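Side-chain contacts in esterase Rv0045c (Mycobacterium tuberculosis, PDB 6WYN), which hydrolyses carboxylic esters, preferring those with short, straight alkyl chains, and is a monomeric serine esterase of the alpha/beta hydrolase superfamily: residues V65-A70 and S74-G79; A111-L114 and G118-A121. All blocks are in the same frame, centred on the assembly; numbering follows the deposited sequence.

Interaction 1: residues V65-A70 and S74-G79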
loop_
_atom_site.group_PDB
_atom_site.type_symbol
_atom_site.label_atom_id
_atom_site.label_comp_id
_atom_site.label_asym_id
_atom_site.label_seq_id
_atom_site.Cartn_x
_atom_site.Cartn_y
_atom_site.Cartn_z
ATOM N N VAL A 65 -0.276 -3.393 18.662
ATOM C CA VAL A 65 0.422 -3.528 17.360
ATOM C C VAL A 65 1.896 -3.826 17.649
ATOM O O VAL A 65 2.442 -3.279 18.599
ATOM C CB VAL A 65 0.182 -2.290 16.462
ATOM C CG1 VAL A 65 0.548 -0.989 17.167
ATOM C CG2 VAL A 65 0.929 -2.390 15.114
ATOM N N GLU A 66 2.529 -4.638 16.801
ATOM C CA GLU A 66 3.981 -4.867 16.880
ATOM C C GLU A 66 4.491 -5.133 15.471
ATOM O O GLU A 66 3.693 -5.551 14.601
ATOM C CB GLU A 66 4.277 -6.023 17.854
ATOM C CG GLU A 66 3.666 -7.343 17.471
ATOM C CD GLU A 66 3.966 -8.479 18.454
ATOM O OE1 GLU A 66 4.386 -8.192 19.584
ATOM O OE2 GLU A 66 3.803 -9.635 18.096
ATOM N N ARG A 67 5.766 -4.881 15.260
ATOM C CA ARG A 67 6.460 -5.213 14.011
ATOM C C ARG A 67 6.819 -6.704 14.046
ATOM O O ARG A 67 7.265 -7.224 15.109
ATOM C CB ARG A 67 7.685 -4.321 13.834
ATOM C CG ARG A 67 8.332 -4.489 12.479
ATOM C CD ARG A 67 9.209 -3.325 12.121
ATOM N NE ARG A 67 8.433 -2.124 11.771
ATOM C CZ ARG A 67 7.817 -1.887 10.600
ATOM N NH1 ARG A 67 7.203 -0.726 10.412
ATOM N NH2 ARG A 67 7.867 -2.754 9.598
ATOM N N VAL A 68 6.585 -7.393 12.933
ATOM C CA VAL A 68 7.016 -8.805 12.748
ATOM C C VAL A 68 7.922 -8.886 11.504
ATOM O O VAL A 68 7.926 -7.940 10.650
ATOM C CB VAL A 68 5.836 -9.790 12.717
ATOM C CG1 VAL A 68 5.036 -9.790 14.013
ATOM C CG2 VAL A 68 4.900 -9.540 11.552
ATOM N N GLN A 69 8.720 -9.957 11.424
ATOM C CA GLN A 69 9.623 -10.164 10.269
ATOM C C GLN A 69 9.740 -11.658 9.998
ATOM O O GLN A 69 9.844 -12.465 10.986
ATOM C CB GLN A 69 10.956 -9.494 10.527
ATOM C CG GLN A 69 11.951 -9.683 9.373
ATOM C CD GLN A 69 13.340 -9.223 9.719
ATOM O OE1 GLN A 69 13.538 -8.613 10.747
ATOM N NE2 GLN A 69 14.341 -9.612 8.936
ATOM N N ALA A 70 9.725 -12.026 8.714
ATOM C CA ALA A 70 10.164 -13.365 8.267
ATOM C C ALA A 70 11.085 -13.161 7.085
ATOM O O ALA A 70 10.563 -12.893 5.977
ATOM C CB ALA A 70 9.018 -14.256 7.918
ATOM N N SER A 74 9.140 -7.397 6.371
ATOM C CA SER A 74 8.681 -6.825 7.652
ATOM C C SER A 74 7.191 -6.482 7.522
ATOM O O SER A 74 6.737 -6.241 6.379
ATOM C CB SER A 74 9.514 -5.643 8.009
ATOM O OG SER A 74 9.313 -5.341 9.379
ATOM N N ALA A 75 6.447 -6.494 8.627
ATOM C CA ALA A 75 5.014 -6.170 8.628
ATOM C C ALA A 75 4.648 -5.622 9.998
ATOM O O ALA A 75 5.447 -5.837 10.981
ATOM C CB ALA A 75 4.167 -7.349 8.252
ATOM N N LEU A 76 3.553 -4.868 10.038
ATOM C CA LEU A 76 2.878 -4.505 11.317
ATOM C C LEU A 76 1.713 -5.449 11.533
ATOM O O LEU A 76 0.851 -5.583 10.637
ATOM C CB LEU A 76 2.413 -3.056 11.237
ATOM C CG LEU A 76 3.519 -2.028 11.106
ATOM C CD1 LEU A 76 2.943 -0.631 11.002
ATOM C CD2 LEU A 76 4.471 -2.125 12.281
ATOM N N ARG A 77 1.679 -6.092 12.695
ATOM C CA ARG A 77 0.602 -7.028 13.084
ATOM C C ARG A 77 -0.234 -6.332 14.150
ATOM O O ARG A 77 0.312 -6.013 15.245
ATOM C CB ARG A 77 1.147 -8.380 13.561
ATOM C CG ARG A 77 0.066 -9.418 13.813
ATOM C CD ARG A 77 0.604 -10.829 13.936
ATOM N NE ARG A 77 1.466 -10.886 15.117
ATOM C CZ ARG A 77 2.374 -11.831 15.347
ATOM N NH1 ARG A 77 3.137 -11.747 16.426
ATOM N NH2 ARG A 77 2.486 -12.847 14.522
ATOM N N TRP A 78 -1.511 -6.121 13.824
ATOM C CA TRP A 78 -2.489 -5.365 14.648
ATOM C C TRP A 78 -3.463 -6.328 15.303
ATOM O O TRP A 78 -3.960 -7.226 14.584
ATOM C CB TRP A 78 -3.272 -4.402 13.764
ATOM C CG TRP A 78 -2.435 -3.358 13.102
ATOM C CD1 TRP A 78 -1.690 -3.444 11.945
ATOM C CD2 TRP A 78 -2.314 -2.020 13.572
ATOM N NE1 TRP A 78 -1.122 -2.232 11.671
ATOM C CE2 TRP A 78 -1.510 -1.334 12.640
ATOM C CE3 TRP A 78 -2.857 -1.341 14.667
ATOM C CZ2 TRP A 78 -1.201 0.012 12.805
ATOM C CZ3 TRP A 78 -2.568 -0.005 14.807
ATOM C CH2 TRP A 78 -1.759 0.664 13.886
ATOM N N GLY A 79 -3.730 -6.105 16.596
ATOM C CA GLY A 79 -4.818 -6.792 17.304
ATOM C C GLY A 79 -4.489 -8.226 17.671
ATOM O O GLY A 79 -5.462 -8.997 17.806
HETATM O O HOH W 1 0.749 -9.618 17.519
HETATM O O HOH W 2 11.528 -6.029 10.803
#
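E66 pairs with R77 and V68 with A75 as the hydrogen-bonded pairs of an antiparallel ladder, in which V65-W78, R67-L76 and Q69-S74 are the non-hydrogen-bonded pairs; the two strand axes run at 143° to each other. The bond from R77 N to E66 O (2.8 Å) is nearly straight.

On the face carrying V65, R67, S74, L76 and W78, V65 sets CG2 over the indole: it lies 3.7 Å from the centroid of the six-membered ring of W78 and 16° off the ring normal, a CH-pi contact. V65 turns CG2 anti to its backbone N, which lays that methyl on the ring; the two side chains run side by side. R67 turns back over its partner strand through a bend at chi3. Its NH2 donates to S74 OG at 3.0 Å, with the hydroxyl oxygen in the guanidinium plane, while L76 CD2 covers one guanidinium face near the rim, 3.6 Å from R67 NH1. E45 and D113 add salt bridges to this guanidinium, so the arginine is fixed by more than the hairpin itself. A water joins S74 OG to Q69 OE1, while Q69 NE2 bonds to G71 O.

On the face carrying E66, V68, A75 and R77, E66 OE2 meets R77 NH1 at 2.8 Å, a salt bridge made at the guanidinium edge, with the carboxylate turned 37° from the guanidinium plane. V68 CG1 sits over the centre of that guanidinium, 3.6 Å from R77 CZ, and V68 CG2 packs on A75 CB. A second water accepts from R77 NE and donates weakly to E66 OE2.

The arrangement is a beta hairpin, here forming the N-terminal antiparallel edge of the alpha/beta hydrolase sheet, with strand 65-70 outermost.

Interaction 2: residues A111-L114 and G118-A121; sequences AVDL and GHSA
Two hydrogen bonds, both centred on D113, tie the end of segment 111-114 to the loop 118-121. In the first, H119 N donates to D113 OD2 at 2.8 Å, and the N-H...O angle of 175° makes it almost linear at the hydrogen. Its approach to the acceptor is less regular, since the donor stands above the carboxylate plane, 62° out of it. In the second, S120 OG gives its proton to D113 O over 2.6 Å, again from above the plane, in this case that of the carbonyl. The side chain and the main chain of one aspartate therefore hold successive residues of the loop.

Packing fills in around these bonds. G118, having no side chain, brings its CA to 3.5 Å from D113 CG. S120 OG also lies against D113 CB at 3.3 Å, and S120 CB touches L114 O. The H119 ring presents an edge to the carboxylate, with D113 OD2 near the ring plane and 4.0 Å from H119 CD2.

Charge and further polar partners come from outside the pair. R67 is the second partner of D113 OD2, and A95 N donates to D113 OD1, so both oxygens of this buried carboxylate are engaged; S120 OG in turn accepts from S74 N.

The contact folds the loop that follows strand 109-112 back on D113, beside strand 73-78, where S74 bonds to the D113 backbone. V112 and L114 pack on L137 of helix 130-144, and L114 also touches what is probably the nucleophile elbow, around S155.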
loop_
_atom_site.group_PDB
_atom_site.type_symbol
_atom_site.label_atom_id
_atom_site.label_comp_id
_atom_site.label_asym_id
_atom_site.label_seq_id
_atom_site.Cartn_x
_atom_site.Cartn_y
_atom_site.Cartn_z
ATOM N N ALA A 111 -0.374 -5.478 8.040
ATOM C CA ALA A 111 0.034 -4.477 7.043
ATOM C C ALA A 111 1.499 -4.745 6.685
ATOM O O ALA A 111 2.397 -4.555 7.502
ATOM C CB ALA A 111 -0.230 -3.089 7.569
ATOM N N VAL A 112 1.673 -5.207 5.461
ATOM C CA VAL A 112 3.019 -5.669 5.074
ATOM C C VAL A 112 3.848 -4.588 4.407
ATOM O O VAL A 112 3.277 -3.801 3.685
ATOM C CB VAL A 112 2.888 -6.869 4.124
ATOM C CG1 VAL A 112 4.240 -7.414 3.775
ATOM C CG2 VAL A 112 2.012 -7.963 4.707
ATOM N N ASP A 113 5.144 -4.561 4.703
ATOM C CA ASP A 113 6.095 -3.733 3.922
ATOM C C ASP A 113 6.489 -4.526 2.669
ATOM O O ASP A 113 7.009 -5.621 2.813
ATOM C CB ASP A 113 7.338 -3.341 4.715
ATOM C CG ASP A 113 7.139 -2.306 5.823
ATOM O OD1 ASP A 113 6.250 -1.435 5.662
ATOM O OD2 ASP A 113 7.891 -2.360 6.853
ATOM N N LEU A 114 6.142 -4.028 1.484
ATOM C CA LEU A 114 6.530 -4.635 0.213
ATOM C C LEU A 114 8.061 -4.633 0.148
ATOM O O LEU A 114 8.705 -3.745 0.663
ATOM C CB LEU A 114 5.932 -3.859 -0.965
ATOM C CG LEU A 114 4.410 -3.913 -1.134
ATOM C CD1 LEU A 114 4.069 -3.131 -2.367
ATOM C CD2 LEU A 114 3.856 -5.342 -1.198
ATOM N N GLY A 118 9.626 0.296 3.560
ATOM C CA GLY A 118 9.453 0.218 5.012
ATOM C C GLY A 118 10.692 -0.384 5.647
ATOM O O GLY A 118 11.787 0.171 5.386
ATOM N N HIS A 119 10.547 -1.508 6.348
ATOM C CA HIS A 119 11.690 -2.265 6.919
ATOM C C HIS A 119 11.941 -3.526 6.109
ATOM O O HIS A 119 12.739 -4.334 6.563
ATOM C CB HIS A 119 11.420 -2.582 8.382
ATOM C CG HIS A 119 11.329 -1.344 9.214
ATOM N ND1 HIS A 119 12.217 -1.074 10.277
ATOM C CD2 HIS A 119 10.484 -0.291 9.151
ATOM C CE1 HIS A 119 11.889 0.079 10.842
ATOM N NE2 HIS A 119 10.810 0.578 10.166
ATOM N N SER A 120 11.242 -3.745 4.997
ATOM C CA SER A 120 11.489 -4.967 4.185
ATOM C C SER A 120 12.819 -4.785 3.409
ATOM O O SER A 120 13.169 -3.649 3.068
ATOM C CB SER A 120 10.342 -5.298 3.309
ATOM O OG SER A 120 9.253 -5.879 4.002
ATOM N N ALA A 121 13.540 -5.871 3.141
ATOM C CA ALA A 121 14.850 -5.829 2.443
ATOM C C ALA A 121 14.705 -5.147 1.067
ATOM O O ALA A 121 13.683 -5.350 0.380
ATOM C CB ALA A 121 15.415 -7.235 2.304
#

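In the fold
Interaction 1 is a regular hairpin at the partly exposed edge of the sheet; interaction 2 is a smaller, buried loop contact, burying 190 Å² between its segments against 611 Å². The first rests on a backbone ladder flanked by apolar and charged side chains, the second on one aspartate holding a loop without strand pairing. Strands 73-78 and 109-112 are neighbours in the sheet, and L76 N probably bonds to A111 O (2.8 Å) between them. The guanidinium of R67 belongs to the hairpin yet also serves interaction 2, and the H119 ring packs against it, so the hairpin and the loop meet around one charged group.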